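Local coordinates for filamentation induced by cAMP protein Fic (Desulfovibrio alaskensis, PDB 4RGL) that is a mostly helical member of the Fic/DOC family, with a helix-turn-helix-like domain toward its C terminus, at residues 63-66 with 67-70; 84-87 with 88-92; 280-283 with 284-287. One frame throughout, in Å; residues are numbered along the deposited sequence.

Contact 1: 63-66 with 67-70; sequences TLTL and EQVT
Thr65 and Gln68 cross obliquely at the first turn of helix 66-74 and form a capping box, each side chain bonding to the other residue's backbone N. OG1 of Thr65, the N-cap, is held between its own backbone N and carbonyl carbon (chi1 69°) and accepts from Gln68 N at 3.2 Å. In return, the extended Gln68 chain reaches back so that OE1 accepts from Thr65 N at 2.9 Å, the donor tilted somewhat from the amide's carbonyl plane. Gln68 meets Leu64 at about a right angle, with the branch CD2 of Leu64 3.6 Å from Gln68 CD. On the inner side, Leu64 CB lies 3.9 Å from Val69 CG2, a hydrophobic staple between N' and N4; both residues continue onto Val88 of helix 82-95. One turn along, the Thr70 hydroxyl OG1 donates to Leu66 O at 2.7 Å from above its carbonyl plane, joining Thr70 N on the same acceptor. The short threonine hydroxyl suits a first-turn N-H that lacks a helix carbonyl one turn earlier, while the longer glutamine reaches the N-H of the cap residue. Together these bonds help to define the start of the helix, using a neutral amide in place of the more familiar carboxylate.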
ATOM      1  N   THR A  63       4.014  12.828  11.676  1.00 70.50           N
ATOM      2  CA  THR A  63       5.084  12.261  12.504  1.00 71.98           C
ATOM      3  C   THR A  63       4.766  10.808  12.992  1.00 76.91           C
ATOM      4  O   THR A  63       5.609  10.199  13.665  1.00 77.98           O
ATOM      5  CB  THR A  63       5.354  13.169  13.707  1.00 81.93           C
ATOM      6  OG1 THR A  63       4.200  13.185  14.550  1.00 82.92           O
ATOM      7  CG2 THR A  63       5.730  14.596  13.294  1.00 79.56           C
ATOM      8  N   LEU A  64       3.577  10.265  12.654  1.00 72.10           N
ATOM      9  CA  LEU A  64       3.216   8.907  13.085  1.00 71.85           C
ATOM     10  C   LEU A  64       4.094   7.855  12.395  1.00 76.74           C
ATOM     11  O   LEU A  64       4.422   7.994  11.208  1.00 76.72           O
ATOM     12  CB  LEU A  64       1.738   8.620  12.811  1.00 71.21           C
ATOM     13  CG  LEU A  64       0.743   9.389  13.685  1.00 76.06           C
ATOM     14  CD1 LEU A  64      -0.651   9.253  13.156  1.00 76.00           C
ATOM     15  CD2 LEU A  64       0.808   8.928  15.127  1.00 77.91           C
ATOM     16  N   THR A  65       4.511   6.821  13.157  1.00 73.08           N
ATOM     17  CA  THR A  65       5.351   5.735  12.633  1.00 72.21           C
ATOM     18  C   THR A  65       4.485   4.687  11.941  1.00 75.09           C
ATOM     19  O   THR A  65       3.259   4.715  12.079  1.00 75.17           O
ATOM     20  CB  THR A  65       6.180   5.094  13.776  1.00 77.12           C
ATOM     21  OG1 THR A  65       5.306   4.371  14.651  1.00 75.23           O
ATOM     22  CG2 THR A  65       6.989   6.123  14.564  1.00 73.34           C
ATOM     23  N   LEU A  66       5.119   3.725  11.241  1.00 71.01           N
ATOM     24  CA  LEU A  66       4.387   2.629  10.597  1.00 69.86           C
ATOM     25  C   LEU A  66       3.656   1.796  11.650  1.00 75.35           C
ATOM     26  O   LEU A  66       2.472   1.505  11.490  1.00 74.79           O
ATOM     27  CB  LEU A  66       5.345   1.740   9.771  1.00 69.37           C
ATOM     28  CG  LEU A  66       4.677   0.665   8.898  1.00 72.75           C
ATOM     29  CD1 LEU A  66       3.812   1.292   7.822  1.00 72.36           C
ATOM     30  CD2 LEU A  66       5.699  -0.224   8.268  1.00 74.24           C
ATOM     31  N   GLU A  67       4.334   1.514  12.784  1.00 73.80           N
ATOM     32  CA  GLU A  67       3.748   0.783  13.911  1.00 74.55           C
ATOM     33  C   GLU A  67       2.487   1.514  14.442  1.00 76.14           C
ATOM     34  O   GLU A  67       1.481   0.866  14.745  1.00 75.55           O
ATOM     35  CB  GLU A  67       4.795   0.617  15.037  1.00 77.75           C
ATOM     36  CG  GLU A  67       4.301  -0.186  16.237  1.00 94.21           C
ATOM     37  CD  GLU A  67       5.292  -0.297  17.387  1.00122.90           C
ATOM     38  OE1 GLU A  67       6.510  -0.122  17.146  1.00113.93           O
ATOM     39  OE2 GLU A  67       4.853  -0.613  18.517  1.00123.48           O
ATOM     40  N   GLN A  68       2.539   2.865  14.513  1.00 71.34           N
ATOM     41  CA  GLN A  68       1.408   3.674  14.986  1.00 70.31           C
ATOM     42  C   GLN A  68       0.259   3.655  13.970  1.00 72.87           C
ATOM     43  O   GLN A  68      -0.876   3.348  14.336  1.00 73.11           O
ATOM     44  CB  GLN A  68       1.847   5.122  15.265  1.00 71.34           C
ATOM     45  CG  GLN A  68       2.746   5.263  16.486  1.00 73.16           C
ATOM     46  CD  GLN A  68       3.144   6.699  16.724  1.00 86.96           C
ATOM     47  OE1 GLN A  68       3.944   7.283  15.980  1.00 79.96           O
ATOM     48  NE2 GLN A  68       2.624   7.290  17.794  1.00 78.54           N
ATOM     49  N   VAL A  69       0.560   3.953  12.682  1.00 67.28           N
ATOM     50  CA  VAL A  69      -0.451   3.961  11.617  1.00 65.51           C
ATOM     51  C   VAL A  69      -1.152   2.579  11.546  1.00 69.35           C
ATOM     52  O   VAL A  69      -2.379   2.518  11.428  1.00 68.53           O
ATOM     53  CB  VAL A  69       0.172   4.357  10.256  1.00 67.95           C
ATOM     54  CG1 VAL A  69      -0.820   4.152   9.111  1.00 67.04           C
ATOM     55  CG2 VAL A  69       0.671   5.799  10.289  1.00 67.62           C
ATOM     56  N   THR A  70      -0.375   1.483  11.714  1.00 66.40           N
ATOM     57  CA  THR A  70      -0.930   0.128  11.759  1.00 66.44           C
ATOM     58  C   THR A  70      -1.942   0.013  12.903  1.00 71.85           C
ATOM     59  O   THR A  70      -3.070  -0.428  12.683  1.00 72.29           O
ATOM     60  CB  THR A  70       0.201  -0.905  11.916  1.00 71.64           C
ATOM     61  OG1 THR A  70       1.121  -0.761  10.837  1.00 71.91           O
ATOM     62  CG2 THR A  70      -0.319  -2.333  11.966  1.00 68.97           C
TER

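Contact 2: 84-87 with 88-92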
ATOM      1  N   GLU A  84      -3.304  14.133  13.578  1.00 71.25           N
ATOM      2  CA  GLU A  84      -2.515  13.172  12.804  1.00 69.32           C
ATOM      3  C   GLU A  84      -3.217  11.821  12.731  1.00 72.58           C
ATOM      4  O   GLU A  84      -3.166  11.156  11.697  1.00 72.38           O
ATOM      5  CB  GLU A  84      -1.113  13.003  13.403  1.00 70.53           C
ATOM      6  CG  GLU A  84      -0.179  14.165  13.119  1.00 77.37           C
ATOM      7  CD  GLU A  84       1.267  13.907  13.499  1.00 92.53           C
ATOM      8  OE1 GLU A  84       1.514  13.015  14.344  1.00 97.97           O
ATOM      9  OE2 GLU A  84       2.156  14.605  12.956  1.00 76.25           O
ATOM     10  N   ILE A  85      -3.868  11.408  13.833  1.00 68.81           N
ATOM     11  CA  ILE A  85      -4.586  10.134  13.887  1.00 68.09           C
ATOM     12  C   ILE A  85      -5.831  10.192  12.960  1.00 70.82           C
ATOM     13  O   ILE A  85      -6.125   9.213  12.268  1.00 69.51           O
ATOM     14  CB  ILE A  85      -4.972   9.779  15.360  1.00 72.08           C
ATOM     15  CG1 ILE A  85      -3.700   9.695  16.259  1.00 72.94           C
ATOM     16  CG2 ILE A  85      -5.765   8.473  15.415  1.00 72.26           C
ATOM     17  CD1 ILE A  85      -3.985   9.552  17.777  1.00 81.37           C
ATOM     18  N   GLN A  86      -6.502  11.370  12.886  1.00 67.49           N
ATOM     19  CA  GLN A  86      -7.658  11.533  12.003  1.00 67.00           C
ATOM     20  C   GLN A  86      -7.238  11.590  10.547  1.00 71.10           C
ATOM     21  O   GLN A  86      -8.004  11.166   9.680  1.00 71.91           O
ATOM     22  CB  GLN A  86      -8.462  12.772  12.360  1.00 68.73           C
ATOM     23  CG  GLN A  86      -9.726  12.444  13.158  1.00 85.15           C
ATOM     24  CD  GLN A  86     -10.632  11.451  12.436  1.00 91.45           C
ATOM     25  OE1 GLN A  86     -11.046  10.433  12.996  1.00 87.73           O
ATOM     26  NE2 GLN A  86     -10.934  11.720  11.175  1.00 75.39           N
ATOM     27  N   GLU A  87      -6.017  12.093  10.261  1.00 66.33           N
ATOM     28  CA  GLU A  87      -5.486  12.063   8.902  1.00 65.42           C
ATOM     29  C   GLU A  87      -5.391  10.618   8.414  1.00 68.80           C
ATOM     30  O   GLU A  87      -5.800  10.320   7.293  1.00 68.58           O
ATOM     31  CB  GLU A  87      -4.106  12.749   8.825  1.00 66.69           C
ATOM     32  CG  GLU A  87      -4.160  14.264   8.941  1.00 78.48           C
ATOM     33  CD  GLU A  87      -2.847  14.972   8.650  1.00101.87           C
ATOM     34  OE1 GLU A  87      -1.896  14.300   8.187  1.00 99.13           O
ATOM     35  OE2 GLU A  87      -2.794  16.212   8.815  1.00 96.80           O
ATOM     36  N   VAL A  88      -4.936   9.697   9.309  1.00 64.67           N
ATOM     37  CA  VAL A  88      -4.797   8.269   8.998  1.00 64.08           C
ATOM     38  C   VAL A  88      -6.180   7.633   8.770  1.00 67.63           C
ATOM     39  O   VAL A  88      -6.375   6.927   7.782  1.00 67.08           O
ATOM     40  CB  VAL A  88      -4.018   7.520  10.117  1.00 68.37           C
ATOM     41  CG1 VAL A  88      -3.977   6.019   9.846  1.00 67.98           C
ATOM     42  CG2 VAL A  88      -2.609   8.081  10.272  1.00 68.07           C
ATOM     43  N   ARG A  89      -7.132   7.873   9.693  1.00 64.77           N
ATOM     44  CA  ARG A  89      -8.480   7.323   9.574  1.00 64.81           C
ATOM     45  C   ARG A  89      -9.124   7.759   8.253  1.00 68.03           C
ATOM     46  O   ARG A  89      -9.631   6.919   7.513  1.00 68.02           O
ATOM     47  CB  ARG A  89      -9.361   7.750  10.768  1.00 66.38           C
ATOM     48  CG  ARG A  89      -8.867   7.246  12.127  1.00 72.24           C
ATOM     49  CD  ARG A  89      -9.965   7.336  13.172  1.00 78.03           C
ATOM     50  NE  ARG A  89      -9.492   6.954  14.504  1.00 89.71           N
ATOM     51  CZ  ARG A  89      -9.137   7.829  15.444  1.00104.98           C
ATOM     52  NH1 ARG A  89      -9.210   9.135  15.207  1.00 93.45           N
ATOM     53  NH2 ARG A  89      -8.717   7.404  16.629  1.00 87.39           N
ATOM     54  N   ASN A  90      -9.047   9.074   7.930  1.00 64.33           N
ATOM     55  CA  ASN A  90      -9.601   9.616   6.680  1.00 64.12           C
ATOM     56  C   ASN A  90      -8.901   9.014   5.459  1.00 67.14           C
ATOM     57  O   ASN A  90      -9.571   8.628   4.495  1.00 67.73           O
ATOM     58  CB  ASN A  90      -9.485  11.150   6.649  1.00 63.75           C
ATOM     59  CG  ASN A  90     -10.459  11.866   7.560  1.00 77.61           C
ATOM     60  OD1 ASN A  90     -11.189  11.253   8.346  1.00 73.59           O
ATOM     61  ND2 ASN A  90     -10.516  13.181   7.441  1.00 68.10           N
ATOM     62  N   ALA A  91      -7.549   8.921   5.500  1.00 61.55           N
ATOM     63  CA  ALA A  91      -6.774   8.341   4.398  1.00 60.02           C
ATOM     64  C   ALA A  91      -7.184   6.886   4.145  1.00 65.25           C
ATOM     65  O   ALA A  91      -7.513   6.530   3.008  1.00 66.14           O
ATOM     66  CB  ALA A  91      -5.291   8.423   4.701  1.00 59.53           C
ATOM     67  N   PHE A  92      -7.247   6.060   5.222  1.00 61.07           N
ATOM     68  CA  PHE A  92      -7.669   4.662   5.100  1.00 60.90           C
ATOM     69  C   PHE A  92      -9.075   4.573   4.503  1.00 66.89           C
ATOM     70  O   PHE A  92      -9.318   3.748   3.626  1.00 67.08           O
ATOM     71  CB  PHE A  92      -7.619   3.946   6.465  1.00 62.19           C
ATOM     72  CG  PHE A  92      -8.200   2.550   6.434  1.00 63.60           C
ATOM     73  CD1 PHE A  92      -7.499   1.499   5.851  1.00 65.96           C
ATOM     74  CD2 PHE A  92      -9.466   2.292   6.957  1.00 65.45           C
ATOM     75  CE1 PHE A  92      -8.055   0.219   5.784  1.00 66.96           C
ATOM     76  CE2 PHE A  92     -10.016   1.013   6.895  1.00 67.94           C
ATOM     77  CZ  PHE A  92      -9.305  -0.018   6.321  1.00 66.08           C
TER
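Ile85, Gln86 and Arg89 meet in an intrahelical contact, at spacings of three and four residues along alpha-helix 82-95. The backbone carries the regular i to i+4 bonds, such as Asn90 N to Gln86 O at 2.9 Å. Val88 and Ala91 lie on the buried face: Val88 packs on Val72 of helix 66-74, while Ala91, small enough for close approach, touches Ile53 of helix 42-59. Glu84 and Glu87 instead spend their carboxylates on Thr63 and Asn62, tying the helix to the loop between helices 42-59 and 66-74. The remaining face is built round Arg89. Its chain, extended from CG to NE, points the same way as Ile85, so that the flat guanidinium comes to lie against the methyl CG2. Gln86 crosses Arg89 at about a right angle, amide and guanidinium planes 30° apart; a bend at chi2 (-56°) carries the amide forward along the helix, with Gln86 NE2 2.9 Å from Asn90 OD1. Asn90, a buried polar residue, is satisfied through ND2 by Arg118 O. Ile85 CG2 sits over one guanidinium face, offset toward the rim and 3.4 Å from Arg89 CZ, while Arg89 NH1 donates to Gln86 OE1 at 3.2 Å, with an N-H...O angle of 153°.

Contact 3: 280-283 with 284-287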
ATOM      1  N   GLU A 280       4.518 -28.667  28.412  1.00106.02           N
ATOM      2  CA  GLU A 280       4.713 -29.986  27.803  1.00105.43           C
ATOM      3  C   GLU A 280       3.479 -30.866  28.040  1.00106.47           C
ATOM      4  O   GLU A 280       3.195 -31.231  29.183  1.00106.87           O
ATOM      5  CB  GLU A 280       5.982 -30.663  28.367  1.00109.10           C
ATOM      6  CG  GLU A 280       7.264 -29.881  28.095  1.00119.02           C
ATOM      7  CD  GLU A 280       8.510 -30.431  28.770  1.00137.40           C
ATOM      8  OE1 GLU A 280       8.381 -31.364  29.597  1.00128.50           O
ATOM      9  OE2 GLU A 280       9.607 -29.889  28.512  1.00130.47           O
ATOM     10  N   LEU A 281       2.716 -31.162  26.966  1.00100.09           N
ATOM     11  CA  LEU A 281       1.468 -31.927  27.076  1.00 99.10           C
ATOM     12  C   LEU A 281       1.647 -33.373  26.636  1.00102.00           C
ATOM     13  O   LEU A 281       2.287 -33.636  25.616  1.00101.17           O
ATOM     14  CB  LEU A 281       0.351 -31.272  26.235  1.00 97.03           C
ATOM     15  CG  LEU A 281      -0.381 -30.088  26.877  1.00100.45           C
ATOM     16  CD1 LEU A 281       0.512 -28.854  26.942  1.00 99.98           C
ATOM     17  CD2 LEU A 281      -1.639 -29.766  26.118  1.00100.68           C
ATOM     18  N   SER A 282       0.998 -34.312  27.357  1.00 98.19           N
ATOM     19  CA  SER A 282       0.986 -35.723  26.974  1.00 98.06           C
ATOM     20  C   SER A 282      -0.140 -35.988  25.954  1.00100.11           C
ATOM     21  O   SER A 282      -0.881 -35.059  25.598  1.00 97.91           O
ATOM     22  CB  SER A 282       0.821 -36.615  28.207  1.00102.05           C
ATOM     23  OG  SER A 282      -0.438 -36.423  28.831  1.00106.05           O
ATOM     24  N   SER A 283      -0.255 -37.249  25.461  1.00 96.86           N
ATOM     25  CA  SER A 283      -1.297 -37.614  24.494  1.00 95.39           C
ATOM     26  C   SER A 283      -2.703 -37.384  25.085  1.00 97.93           C
ATOM     27  O   SER A 283      -3.572 -36.840  24.403  1.00 95.90           O
ATOM     28  CB  SER A 283      -1.139 -39.069  24.055  1.00100.23           C
ATOM     29  OG  SER A 283      -1.262 -39.957  25.154  1.00112.31           O
ATOM     30  N   ASN A 284      -2.894 -37.730  26.387  1.00 95.46           N
ATOM     31  CA  ASN A 284      -4.177 -37.552  27.079  1.00 95.26           C
ATOM     32  C   ASN A 284      -4.450 -36.066  27.389  1.00 98.47           C
ATOM     33  O   ASN A 284      -5.615 -35.666  27.490  1.00 97.52           O
ATOM     34  CB  ASN A 284      -4.214 -38.372  28.363  1.00 96.00           C
ATOM     35  CG  ASN A 284      -4.257 -39.863  28.125  1.00111.93           C
ATOM     36  OD1 ASN A 284      -3.392 -40.612  28.577  1.00107.79           O
ATOM     37  ND2 ASN A 284      -5.256 -40.320  27.375  1.00100.63           N
ATOM     38  N   ASP A 285      -3.377 -35.251  27.550  1.00 95.09           N
ATOM     39  CA  ASP A 285      -3.521 -33.805  27.781  1.00 93.85           C
ATOM     40  C   ASP A 285      -3.999 -33.110  26.511  1.00 95.84           C
ATOM     41  O   ASP A 285      -4.837 -32.209  26.581  1.00 94.32           O
ATOM     42  CB  ASP A 285      -2.193 -33.191  28.260  1.00 95.81           C
ATOM     43  CG  ASP A 285      -1.760 -33.643  29.647  1.00106.06           C
ATOM     44  OD1 ASP A 285      -2.650 -33.956  30.477  1.00106.97           O
ATOM     45  OD2 ASP A 285      -0.553 -33.577  29.937  1.00112.32           O
ATOM     46  N   LEU A 286      -3.488 -33.552  25.342  1.00 92.31           N
ATOM     47  CA  LEU A 286      -3.920 -33.029  24.045  1.00 90.74           C
ATOM     48  C   LEU A 286      -5.311 -33.554  23.691  1.00 94.92           C
ATOM     49  O   LEU A 286      -6.161 -32.789  23.226  1.00 93.30           O
ATOM     50  CB  LEU A 286      -2.913 -33.412  22.952  1.00 90.39           C
ATOM     51  CG  LEU A 286      -1.604 -32.635  22.959  1.00 94.78           C
ATOM     52  CD1 LEU A 286      -0.573 -33.297  22.055  1.00 95.11           C
ATOM     53  CD2 LEU A 286      -1.829 -31.181  22.549  1.00 95.63           C
HETATM   54  N   MSE A 287      -5.562 -34.855  23.968  1.00 92.79           N
HETATM   55  CA  MSE A 287      -6.860 -35.492  23.734  1.00 92.90           C
HETATM   56  C   MSE A 287      -8.001 -34.692  24.426  1.00 98.27           C
HETATM   57  O   MSE A 287      -9.016 -34.390  23.792  1.00 97.75           O
HETATM   58  CB  MSE A 287      -6.833 -36.940  24.252  1.00 96.52           C
HETATM   59  CG  MSE A 287      -7.841 -37.842  23.580  1.00103.65           C
HETATM   60 SE   MSE A 287      -7.086 -38.867  22.078  0.75111.04          SE
HETATM   61  CE  MSE A 287      -8.683 -39.658  21.480  1.00108.45           C
TER
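Polar capping dominates where Ser282 meets Asp285, at the start of helix 283-290. The two form a capping box: Ser282 N donates to Asp285 OD2 at 3.1 Å in a nearly straight bond (176°), reaching the anti side of the carboxylate and 29° out of its plane. The return bond, from Asp285 N to Ser282 OG, is weak at 3.4 Å. It depends on the serine hydroxyl being turned in between its backbone N and carbonyl carbon (chi1 65°). The short serine side chain keeps its hydroxyl close to the first-turn N-H groups, while aspartate spans the distance back to Ser282 N. A backbone bond then takes over, Leu286 N to Ser282 O at 3.0 Å. Apolar packing lies beneath the box. Leu281 crosses Leu286 at about a right angle, their CD2 branches 3.8 Å apart, a hydrophobic staple. Leu281 CB also rests 3.8 Å from Asp285 CB. Both leucines touch Ile276 of helix 267-276, joining strand and helix to the core of this helix-turn-helix-like domain. Because Asp285 OD2 also makes a salt bridge to Arg326, one carboxylate oxygen serves both the cap and the sheet, and its negative charge would probably be favoured by the nearby helix N terminus.

From the N terminus, contact 1 comes first, closing the turn that leads from the loop after helix 42-59 into helix 66-74. Contact 2 follows on the next helix, 82-95, and closes no loop, since it stays within helical turns. These two touch, their centres about 11 Å apart: Thr63 N probably bonds to Glu84 OE2, a polar seam between the loop and helix 82-95. Contact 3 lies far along the chain and closes the turn from strand 281-282 into helix 283-290. All three run in series, neither nested nor crossing. The centre of contact 3 is about 42 Å from that of contact 1 and 47 Å from that of contact 2, so helices 42-59, 66-74 and 82-95 are tied together in one place, and strand and helix of the C-terminal helix-turn-helix-like domain in another.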